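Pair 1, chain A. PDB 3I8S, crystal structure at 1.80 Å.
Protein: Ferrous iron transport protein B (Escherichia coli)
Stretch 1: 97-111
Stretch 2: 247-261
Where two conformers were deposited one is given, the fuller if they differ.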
# COMPACT_ATOMS: atom_id res chain seq x y z
N ASN A 97 5.45 -15.08 0.16
CA ASN A 97 5.79 -14.32 -1.04
C ASN A 97 6.06 -12.86 -0.67
O ASN A 97 5.62 -11.92 -1.34
CB ASN A 97 4.69 -14.45 -2.10
CG ASN A 97 4.60 -15.87 -2.67
OD1 ASN A 97 5.49 -16.32 -3.44
ND2 ASN A 97 3.52 -16.59 -2.32
N LEU A 98 6.83 -12.70 0.40
CA LEU A 98 7.07 -11.39 0.98
C LEU A 98 7.61 -10.35 0.01
O LEU A 98 7.08 -9.24 -0.05
CB LEU A 98 8.03 -11.55 2.17
CG LEU A 98 8.25 -10.28 2.98
CD1 LEU A 98 6.95 -9.71 3.57
CD2 LEU A 98 9.32 -10.55 4.06
N GLU A 99 8.68 -10.69 -0.72
CA GLU A 99 9.38 -9.72 -1.59
C GLU A 99 8.40 -9.17 -2.64
O GLU A 99 8.25 -7.96 -2.81
CB GLU A 99 10.65 -10.32 -2.22
CG GLU A 99 11.45 -9.32 -3.08
CD GLU A 99 12.96 -9.59 -3.17
OE1 GLU A 99 13.48 -10.56 -2.56
OE2 GLU A 99 13.64 -8.82 -3.89
N ARG A 100 7.66 -10.09 -3.25
CA ARG A 100 6.63 -9.74 -4.23
C ARG A 100 5.55 -8.86 -3.60
O ARG A 100 5.14 -7.81 -4.15
CB ARG A 100 5.95 -11.01 -4.78
CG ARG A 100 4.78 -10.71 -5.76
CD ARG A 100 4.39 -11.91 -6.57
NE ARG A 100 3.61 -11.55 -7.76
CZ ARG A 100 3.73 -12.14 -8.95
NH1 ARG A 100 4.63 -13.10 -9.18
NH2 ARG A 100 2.95 -11.76 -9.97
N ASN A 101 5.06 -9.30 -2.45
CA ASN A 101 3.96 -8.60 -1.80
C ASN A 101 4.33 -7.20 -1.31
O ASN A 101 3.45 -6.31 -1.21
CB ASN A 101 3.38 -9.39 -0.62
CG ASN A 101 2.42 -10.50 -1.05
OD1 ASN A 101 1.29 -10.56 -0.56
ND2 ASN A 101 2.86 -11.39 -1.98
N LEU A 102 5.61 -6.99 -0.98
CA LEU A 102 6.02 -5.72 -0.44
C LEU A 102 6.02 -4.56 -1.47
O LEU A 102 6.16 -3.40 -1.10
CB LEU A 102 7.40 -5.83 0.25
CG LEU A 102 7.38 -6.44 1.67
CD1 LEU A 102 8.86 -6.56 2.18
CD2 LEU A 102 6.50 -5.64 2.61
N TYR A 103 5.92 -4.87 -2.76
CA TYR A 103 5.90 -3.77 -3.75
C TYR A 103 4.69 -2.86 -3.46
O TYR A 103 4.80 -1.63 -3.36
CB TYR A 103 5.91 -4.29 -5.16
CG TYR A 103 6.17 -3.20 -6.17
CD1 TYR A 103 7.47 -2.81 -6.44
CD2 TYR A 103 5.12 -2.53 -6.81
CE1 TYR A 103 7.73 -1.79 -7.33
CE2 TYR A 103 5.37 -1.52 -7.72
CZ TYR A 103 6.69 -1.14 -7.96
OH TYR A 103 6.98 -0.16 -8.85
N LEU A 104 3.53 -3.48 -3.32
CA LEU A 104 2.32 -2.76 -2.95
C LEU A 104 2.46 -2.01 -1.61
O LEU A 104 2.17 -0.85 -1.50
CB LEU A 104 1.14 -3.73 -2.84
CG LEU A 104 -0.22 -3.11 -2.48
CD1 LEU A 104 -0.68 -2.00 -3.45
CD2 LEU A 104 -1.29 -4.27 -2.44
N THR A 105 2.92 -2.70 -0.59
CA THR A 105 3.15 -2.10 0.70
C THR A 105 3.97 -0.79 0.61
O THR A 105 3.59 0.24 1.20
CB THR A 105 3.86 -3.09 1.64
OG1 THR A 105 3.28 -4.41 1.53
CG2 THR A 105 3.76 -2.56 3.06
N LEU A 106 5.08 -0.84 -0.10
CA LEU A 106 5.93 0.34 -0.24
C LEU A 106 5.18 1.47 -0.90
O LEU A 106 5.37 2.61 -0.55
CB LEU A 106 7.24 0.06 -0.93
CG LEU A 106 8.40 -0.17 0.06
CD1 LEU A 106 8.09 -1.23 1.07
CD2 LEU A 106 9.73 -0.48 -0.71
N GLN A 107 4.33 1.17 -1.89
CA GLN A 107 3.54 2.23 -2.53
C GLN A 107 2.61 2.90 -1.53
O GLN A 107 2.50 4.12 -1.52
CB GLN A 107 2.73 1.69 -3.72
CG GLN A 107 3.59 1.12 -4.85
CD GLN A 107 3.26 1.70 -6.24
OE1 GLN A 107 2.34 1.23 -6.93
NE2 GLN A 107 4.01 2.73 -6.64
N LEU A 108 1.95 2.11 -0.69
CA LEU A 108 1.03 2.63 0.33
C LEU A 108 1.78 3.51 1.31
O LEU A 108 1.32 4.59 1.63
CB LEU A 108 0.35 1.52 1.13
CG LEU A 108 -0.44 0.54 0.30
CD1 LEU A 108 -0.89 -0.52 1.23
CD2 LEU A 108 -1.58 1.28 -0.36
N LEU A 109 2.96 3.06 1.73
CA LEU A 109 3.76 3.80 2.71
C LEU A 109 4.29 5.12 2.13
O LEU A 109 4.35 6.14 2.82
CB LEU A 109 4.92 2.88 3.18
CG LEU A 109 4.47 1.66 4.00
CD1 LEU A 109 5.66 0.71 4.26
CD2 LEU A 109 3.81 2.11 5.27
N GLU A 110 4.66 5.10 0.86
CA GLU A 110 5.11 6.31 0.18
C GLU A 110 4.00 7.37 0.03
O GLU A 110 4.29 8.58 0.02
CB GLU A 110 5.68 5.99 -1.19
CG GLU A 110 6.99 5.31 -1.16
CD GLU A 110 7.70 5.43 -2.47
OE1 GLU A 110 7.19 4.91 -3.51
OE2 GLU A 110 8.74 6.07 -2.48
N LEU A 111 2.75 6.92 -0.07
CA LEU A 111 1.59 7.84 -0.07
C LEU A 111 1.33 8.41 1.31
O LEU A 111 0.66 9.45 1.49
CB LEU A 111 0.33 7.10 -0.58
CG LEU A 111 0.31 6.99 -2.10
CD1 LEU A 111 -0.73 5.94 -2.52
CD2 LEU A 111 0.02 8.38 -2.68
N ALA A 247 15.14 1.55 -7.76
CA ALA A 247 15.22 2.05 -6.37
C ALA A 247 14.24 1.26 -5.48
O ALA A 247 14.59 0.83 -4.38
CB ALA A 247 14.94 3.55 -6.28
N ARG A 248 13.02 1.06 -5.97
CA ARG A 248 12.00 0.32 -5.20
C ARG A 248 12.40 -1.10 -4.95
O ARG A 248 12.39 -1.56 -3.80
CB ARG A 248 10.63 0.40 -5.89
CG ARG A 248 10.08 1.78 -5.87
CD ARG A 248 8.89 1.97 -6.82
NE ARG A 248 8.45 3.35 -6.80
CZ ARG A 248 7.54 3.84 -7.65
NH1 ARG A 248 7.00 3.05 -8.56
NH2 ARG A 248 7.18 5.11 -7.57
N TYR A 249 12.81 -1.81 -5.99
CA TYR A 249 13.22 -3.18 -5.81
C TYR A 249 14.47 -3.31 -4.92
O TYR A 249 14.58 -4.24 -4.12
CB TYR A 249 13.34 -3.85 -7.17
CG TYR A 249 11.94 -4.07 -7.83
CD1 TYR A 249 11.03 -4.96 -7.27
CD2 TYR A 249 11.55 -3.38 -8.96
CE1 TYR A 249 9.76 -5.19 -7.85
CE2 TYR A 249 10.28 -3.60 -9.56
CZ TYR A 249 9.38 -4.51 -9.00
OH TYR A 249 8.11 -4.72 -9.58
N GLN A 250 15.41 -2.37 -5.04
CA GLN A 250 16.62 -2.38 -4.19
C GLN A 250 16.21 -2.31 -2.73
O GLN A 250 16.73 -3.03 -1.85
CB GLN A 250 17.53 -1.18 -4.48
CG GLN A 250 18.83 -1.21 -3.64
CD GLN A 250 19.58 0.12 -3.59
OE1 GLN A 250 20.79 0.15 -3.33
NE2 GLN A 250 18.87 1.21 -3.79
N CYS A 251 15.30 -1.40 -2.44
CA CYS A 251 14.80 -1.18 -1.11
C CYS A 251 14.20 -2.46 -0.51
O CYS A 251 14.53 -2.89 0.62
CB CYS A 251 13.77 -0.07 -1.13
SG CYS A 251 13.01 0.18 0.46
N ILE A 252 13.33 -3.08 -1.30
CA ILE A 252 12.62 -4.31 -0.93
C ILE A 252 13.60 -5.44 -0.68
O ILE A 252 13.52 -6.15 0.29
CB ILE A 252 11.67 -4.78 -2.09
CG1 ILE A 252 10.46 -3.87 -2.22
CG2 ILE A 252 11.25 -6.23 -1.90
CD1 ILE A 252 9.92 -3.30 -0.93
N ALA A 253 14.54 -5.60 -1.60
CA ALA A 253 15.56 -6.60 -1.51
C ALA A 253 16.39 -6.47 -0.20
O ALA A 253 16.71 -7.47 0.45
CB ALA A 253 16.46 -6.55 -2.81
N ALA A 254 16.73 -5.23 0.15
CA ALA A 254 17.53 -4.95 1.35
C ALA A 254 16.76 -5.32 2.63
O ALA A 254 17.32 -5.89 3.55
CB ALA A 254 17.94 -3.44 1.35
N ILE A 255 15.47 -4.98 2.66
CA ILE A 255 14.54 -5.38 3.75
C ILE A 255 14.45 -6.89 3.88
O ILE A 255 14.66 -7.47 4.94
CB ILE A 255 13.09 -4.74 3.54
CG1 ILE A 255 13.15 -3.24 3.63
CG2 ILE A 255 12.07 -5.28 4.58
CD1 ILE A 255 11.78 -2.51 3.30
N CYS A 256 14.22 -7.54 2.76
CA CYS A 256 14.04 -8.96 2.79
C CYS A 256 15.28 -9.73 3.19
O CYS A 256 15.17 -10.78 3.82
CB CYS A 256 13.49 -9.45 1.48
SG CYS A 256 11.81 -8.95 1.28
N ASP A 257 16.45 -9.20 2.86
CA ASP A 257 17.71 -9.80 3.27
C ASP A 257 17.84 -9.91 4.79
O ASP A 257 18.42 -10.84 5.27
CB ASP A 257 18.92 -9.01 2.77
CG ASP A 257 19.23 -9.26 1.30
OD1 ASP A 257 18.60 -10.16 0.70
OD2 ASP A 257 20.13 -8.55 0.76
N VAL A 258 17.30 -8.92 5.51
CA VAL A 258 17.34 -8.90 6.96
C VAL A 258 16.20 -9.69 7.58
O VAL A 258 16.39 -10.46 8.52
CB VAL A 258 17.25 -7.43 7.46
CG1 VAL A 258 17.14 -7.39 8.97
CG2 VAL A 258 18.50 -6.62 6.99
N VAL A 259 15.01 -9.47 7.04
CA VAL A 259 13.76 -9.90 7.64
C VAL A 259 13.38 -11.37 7.39
O VAL A 259 12.74 -11.99 8.24
CB VAL A 259 12.66 -8.94 7.11
CG1 VAL A 259 11.28 -9.49 7.18
CG2 VAL A 259 12.86 -7.57 7.84
N SER A 260 13.75 -11.90 6.23
CA SER A 260 13.41 -13.27 5.85
C SER A 260 14.65 -14.13 5.94
O SER A 260 15.66 -13.83 5.31
CB SER A 260 12.82 -13.29 4.44
OG SER A 260 12.48 -14.62 4.08
N ASN A 261 14.57 -15.16 6.78
CA ASN A 261 15.69 -16.02 7.11
C ASN A 261 15.31 -17.46 6.87
O ASN A 261 14.13 -17.79 6.86
CB ASN A 261 16.03 -15.91 8.60
CG ASN A 261 16.64 -14.58 9.00
OD1 ASN A 261 17.57 -14.56 9.82
ND2 ASN A 261 16.10 -13.48 8.51
O HOH W 1 12.86 -6.55 -4.71

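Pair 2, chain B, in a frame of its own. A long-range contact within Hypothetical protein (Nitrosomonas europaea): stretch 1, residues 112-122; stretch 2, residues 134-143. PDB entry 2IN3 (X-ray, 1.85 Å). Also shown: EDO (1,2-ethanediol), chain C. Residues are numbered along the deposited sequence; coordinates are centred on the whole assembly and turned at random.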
# COMPACT_ATOMS: atom_id res chain seq x y z
N PHE B 112 -8.77 0.51 0.28
CA PHE B 112 -8.09 0.12 -0.96
C PHE B 112 -8.18 1.18 -2.10
O PHE B 112 -7.16 1.49 -2.75
CB PHE B 112 -8.52 -1.28 -1.45
CG PHE B 112 -7.81 -2.41 -0.74
CD1 PHE B 112 -8.27 -2.87 0.49
CD2 PHE B 112 -6.65 -2.96 -1.29
CE1 PHE B 112 -7.59 -3.93 1.17
CE2 PHE B 112 -5.97 -4.02 -0.62
CZ PHE B 112 -6.45 -4.48 0.61
N PRO B 113 -9.37 1.74 -2.33
CA PRO B 113 -9.47 2.86 -3.29
C PRO B 113 -8.56 4.05 -2.94
O PRO B 113 -7.95 4.63 -3.85
CB PRO B 113 -10.92 3.29 -3.16
CG PRO B 113 -11.62 2.05 -2.79
CD PRO B 113 -10.70 1.38 -1.80
N PHE B 114 -8.45 4.43 -1.65
CA PHE B 114 -7.57 5.54 -1.26
C PHE B 114 -6.07 5.24 -1.49
O PHE B 114 -5.32 6.08 -1.99
CB PHE B 114 -7.79 5.93 0.20
CG PHE B 114 -7.05 7.18 0.62
CD1 PHE B 114 -7.44 8.44 0.13
CD2 PHE B 114 -6.02 7.11 1.54
CE1 PHE B 114 -6.77 9.59 0.52
CE2 PHE B 114 -5.34 8.28 1.93
CZ PHE B 114 -5.70 9.50 1.42
N PHE B 115 -5.65 4.03 -1.15
CA PHE B 115 -4.27 3.58 -1.37
C PHE B 115 -3.96 3.70 -2.88
O PHE B 115 -2.90 4.23 -3.31
CB PHE B 115 -4.17 2.12 -0.93
CG PHE B 115 -2.77 1.56 -0.94
CD1 PHE B 115 -2.10 1.40 0.26
CD2 PHE B 115 -2.14 1.18 -2.13
CE1 PHE B 115 -0.81 0.88 0.32
CE2 PHE B 115 -0.81 0.64 -2.09
CZ PHE B 115 -0.17 0.51 -0.85
N ALA B 116 -4.87 3.18 -3.70
CA ALA B 116 -4.67 3.20 -5.18
C ALA B 116 -4.64 4.63 -5.69
O ALA B 116 -3.82 4.97 -6.53
CB ALA B 116 -5.78 2.39 -5.89
N ALA B 117 -5.52 5.49 -5.15
CA ALA B 117 -5.59 6.90 -5.54
C ALA B 117 -4.25 7.60 -5.27
O ALA B 117 -3.80 8.38 -6.11
CB ALA B 117 -6.77 7.63 -4.83
N ILE B 118 -3.61 7.31 -4.13
CA ILE B 118 -2.28 7.84 -3.80
C ILE B 118 -1.23 7.36 -4.81
O ILE B 118 -0.46 8.16 -5.34
CB ILE B 118 -1.83 7.42 -2.37
CG1 ILE B 118 -2.73 8.10 -1.30
CG2 ILE B 118 -0.36 7.76 -2.16
CD1 ILE B 118 -2.51 7.50 0.09
N GLN B 119 -1.25 6.08 -5.12
CA GLN B 119 -0.26 5.51 -6.05
C GLN B 119 -0.36 6.15 -7.44
O GLN B 119 0.66 6.43 -8.08
CB GLN B 119 -0.45 4.00 -6.14
CG GLN B 119 -0.18 3.28 -4.81
CD GLN B 119 0.30 1.89 -5.07
OE1 GLN B 119 -0.48 1.04 -5.47
NE2 GLN B 119 1.60 1.65 -4.89
N ARG B 120 -1.58 6.37 -7.90
CA ARG B 120 -1.78 6.95 -9.21
C ARG B 120 -1.33 8.41 -9.20
O ARG B 120 -0.69 8.88 -10.18
CB ARG B 120 -3.23 6.81 -9.67
CG ARG B 120 -3.46 7.16 -11.11
CD ARG B 120 -4.97 7.10 -11.42
NE ARG B 120 -5.54 5.75 -11.24
CZ ARG B 120 -6.29 5.36 -10.21
NH1 ARG B 120 -6.60 6.20 -9.21
NH2 ARG B 120 -6.75 4.11 -10.18
N ALA B 121 -1.64 9.11 -8.11
CA ALA B 121 -1.33 10.53 -8.01
C ALA B 121 0.18 10.72 -8.00
O ALA B 121 0.69 11.71 -8.52
CB ALA B 121 -1.95 11.13 -6.77
N PHE B 122 0.88 9.78 -7.36
CA PHE B 122 2.32 9.80 -7.29
C PHE B 122 2.99 9.36 -8.61
O PHE B 122 3.72 10.13 -9.24
CB PHE B 122 2.78 8.92 -6.13
CG PHE B 122 4.28 8.89 -5.95
CD1 PHE B 122 5.00 10.07 -5.75
CD2 PHE B 122 4.94 7.69 -5.93
CE1 PHE B 122 6.39 10.04 -5.56
CE2 PHE B 122 6.33 7.64 -5.75
CZ PHE B 122 7.05 8.82 -5.57
N ILE B 134 -2.12 17.37 -0.76
CA ILE B 134 -2.37 16.35 -1.75
C ILE B 134 -3.29 15.24 -1.24
O ILE B 134 -4.28 14.89 -1.91
CB ILE B 134 -1.03 15.78 -2.32
CG1 ILE B 134 -0.18 16.92 -2.92
CG2 ILE B 134 -1.29 14.67 -3.33
CD1 ILE B 134 -0.84 17.68 -4.06
N LEU B 135 -3.00 14.72 -0.05
CA LEU B 135 -3.76 13.61 0.52
C LEU B 135 -5.24 13.93 0.76
O LEU B 135 -6.11 13.09 0.48
CB LEU B 135 -3.08 13.10 1.81
CG LEU B 135 -1.68 12.46 1.61
CD1 LEU B 135 -1.00 12.20 2.96
CD2 LEU B 135 -1.75 11.16 0.76
N LYS B 136 -5.53 15.12 1.29
CA LYS B 136 -6.92 15.51 1.59
C LYS B 136 -7.76 15.66 0.32
O LYS B 136 -8.96 15.34 0.29
CB LYS B 136 -6.97 16.78 2.47
CG LYS B 136 -6.58 18.07 1.74
CD LYS B 136 -6.55 19.25 2.70
CE LYS B 136 -6.27 20.57 1.98
NZ LYS B 136 -5.86 21.60 3.01
N LYS B 137 -7.13 16.13 -0.75
CA LYS B 137 -7.78 16.22 -2.04
C LYS B 137 -8.21 14.81 -2.52
O LYS B 137 -9.34 14.64 -2.99
CB LYS B 137 -6.84 16.91 -3.02
CG LYS B 137 -7.44 17.26 -4.36
CD LYS B 137 -6.45 18.08 -5.20
CE LYS B 137 -5.20 17.25 -5.61
NZ LYS B 137 -4.33 17.96 -6.60
N LEU B 138 -7.34 13.82 -2.37
CA LEU B 138 -7.65 12.46 -2.78
C LEU B 138 -8.81 11.86 -1.97
O LEU B 138 -9.68 11.16 -2.53
CB LEU B 138 -6.39 11.55 -2.75
CG LEU B 138 -5.26 11.99 -3.70
CD1 LEU B 138 -3.99 11.15 -3.50
CD2 LEU B 138 -5.70 11.89 -5.13
N ALA B 139 -8.83 12.15 -0.66
CA ALA B 139 -9.90 11.71 0.22
C ALA B 139 -11.27 12.35 -0.19
O ALA B 139 -12.30 11.67 -0.26
CB ALA B 139 -9.55 12.02 1.68
N VAL B 140 -11.24 13.64 -0.52
CA VAL B 140 -12.43 14.34 -1.05
C VAL B 140 -12.98 13.68 -2.32
O VAL B 140 -14.20 13.56 -2.47
CB VAL B 140 -12.12 15.83 -1.30
CG1 VAL B 140 -13.24 16.49 -2.11
CG2 VAL B 140 -11.95 16.55 0.02
N ASP B 141 -12.08 13.23 -3.21
CA ASP B 141 -12.49 12.59 -4.47
C ASP B 141 -13.28 11.29 -4.18
O ASP B 141 -14.13 10.87 -4.97
CB ASP B 141 -11.25 12.22 -5.31
CG ASP B 141 -10.48 13.45 -5.86
OD1 ASP B 141 -11.08 14.53 -6.03
OD2 ASP B 141 -9.26 13.29 -6.16
N LEU B 142 -12.97 10.68 -3.03
CA LEU B 142 -13.60 9.42 -2.61
C LEU B 142 -14.80 9.62 -1.66
O LEU B 142 -15.33 8.65 -1.10
CB LEU B 142 -12.55 8.52 -1.97
CG LEU B 142 -11.65 7.94 -3.06
CD1 LEU B 142 -10.42 7.36 -2.40
CD2 LEU B 142 -12.40 6.89 -3.85
N GLY B 143 -15.20 10.86 -1.46
CA GLY B 143 -16.40 11.14 -0.67
C GLY B 143 -16.12 11.32 0.81
O GLY B 143 -17.05 11.41 1.61
C1 EDO C . -4.73 3.30 -14.22
O1 EDO C . -4.18 4.26 -13.32
C2 EDO C . -5.21 2.09 -13.44
O2 EDO C . -5.77 2.54 -12.20

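The sharpest difference between these two helix pairs lies where Glu A99 of pair 1 falls on Phe B114 of pair 2. At one backbone site, 0.6 Å apart at CA after superposition, pair 1 places an exposed carboxylate and pair 2 a buried aromatic ring. Glu A99 lays its aliphatic part against the neighbouring helix, CG standing 3.3 Å from Ile A252 CG2, while its charged end is served by water: water 1 donates to Glu A99 OE2 at 2.5 Å and to Tyr A249 O at 2.9 Å, bridging the two stretches. Phe B114 brings its ring edge to the corresponding backbone instead, with CE1 3.6 Å from Leu B135 O and 3.5 Å from Ala B139 N. Leu B135 matches Tyr A249, so the carbonyl reached through water in pair 1 is approached directly by a ring in pair 2.

The frame that permits this comparison is closely shared. Fourteen central residues superpose with an RMSD of 0.7 Å. The helix axes approach to 9.7 Å in pair 1 and 9.9 Å in pair 2, and their directions differ by 127° and 130°, an oblique, roughly antiparallel crossing.

At the centre, Ile A252 and Leu B138 occupy equivalent positions and both point toward the opposing helix. Leu B138 is a knob in a hole formed by Phe B114, Ala B117, Ile B118 and Ala B121; its CD1 lies 3.9 Å from Ala B121 CB. The residues matching the two alanines in pair 1 are Leu A102 and Leu A106, and the space is filled from both sides: Ile A252 CD1 meets Leu A102 CB at 3.8 Å and Leu A106 CD2 at 2.8 Å, the latter a very tight approach in the conformer given here. Bulk is thus distributed differently across nearly the same helix spacing.

A second exchange occurs at Cys A256 and Leu B142. The sulfur of Cys A256 packs 3.9 Å from Leu A102 CD1, the larger residue being on the first helix. In pair 2 the leucine comes from the second stretch, and Leu B142 CD1 reaches to 4.4 Å from Ala B117 CB and 3.6 Å from Phe B114 CA.

Farther along, Tyr A103 and Ile B118 match, as do their partners Tyr A249 and Leu B135. The tyrosine rings are near parallel but slid apart, with centroids 4.9 Å apart and planes at 23°, so they barely overlap. The aliphatic pair makes a simpler contact, Ile B118 CD1 to Leu B135 CD2 at 3.8 Å.

The example illustrates a general principle: a shared crossing brings equivalent positions together, yet the residues that meet there, Glu A99 and Phe B114 or Leu A102 and Ala B117, can differ in size and chemistry.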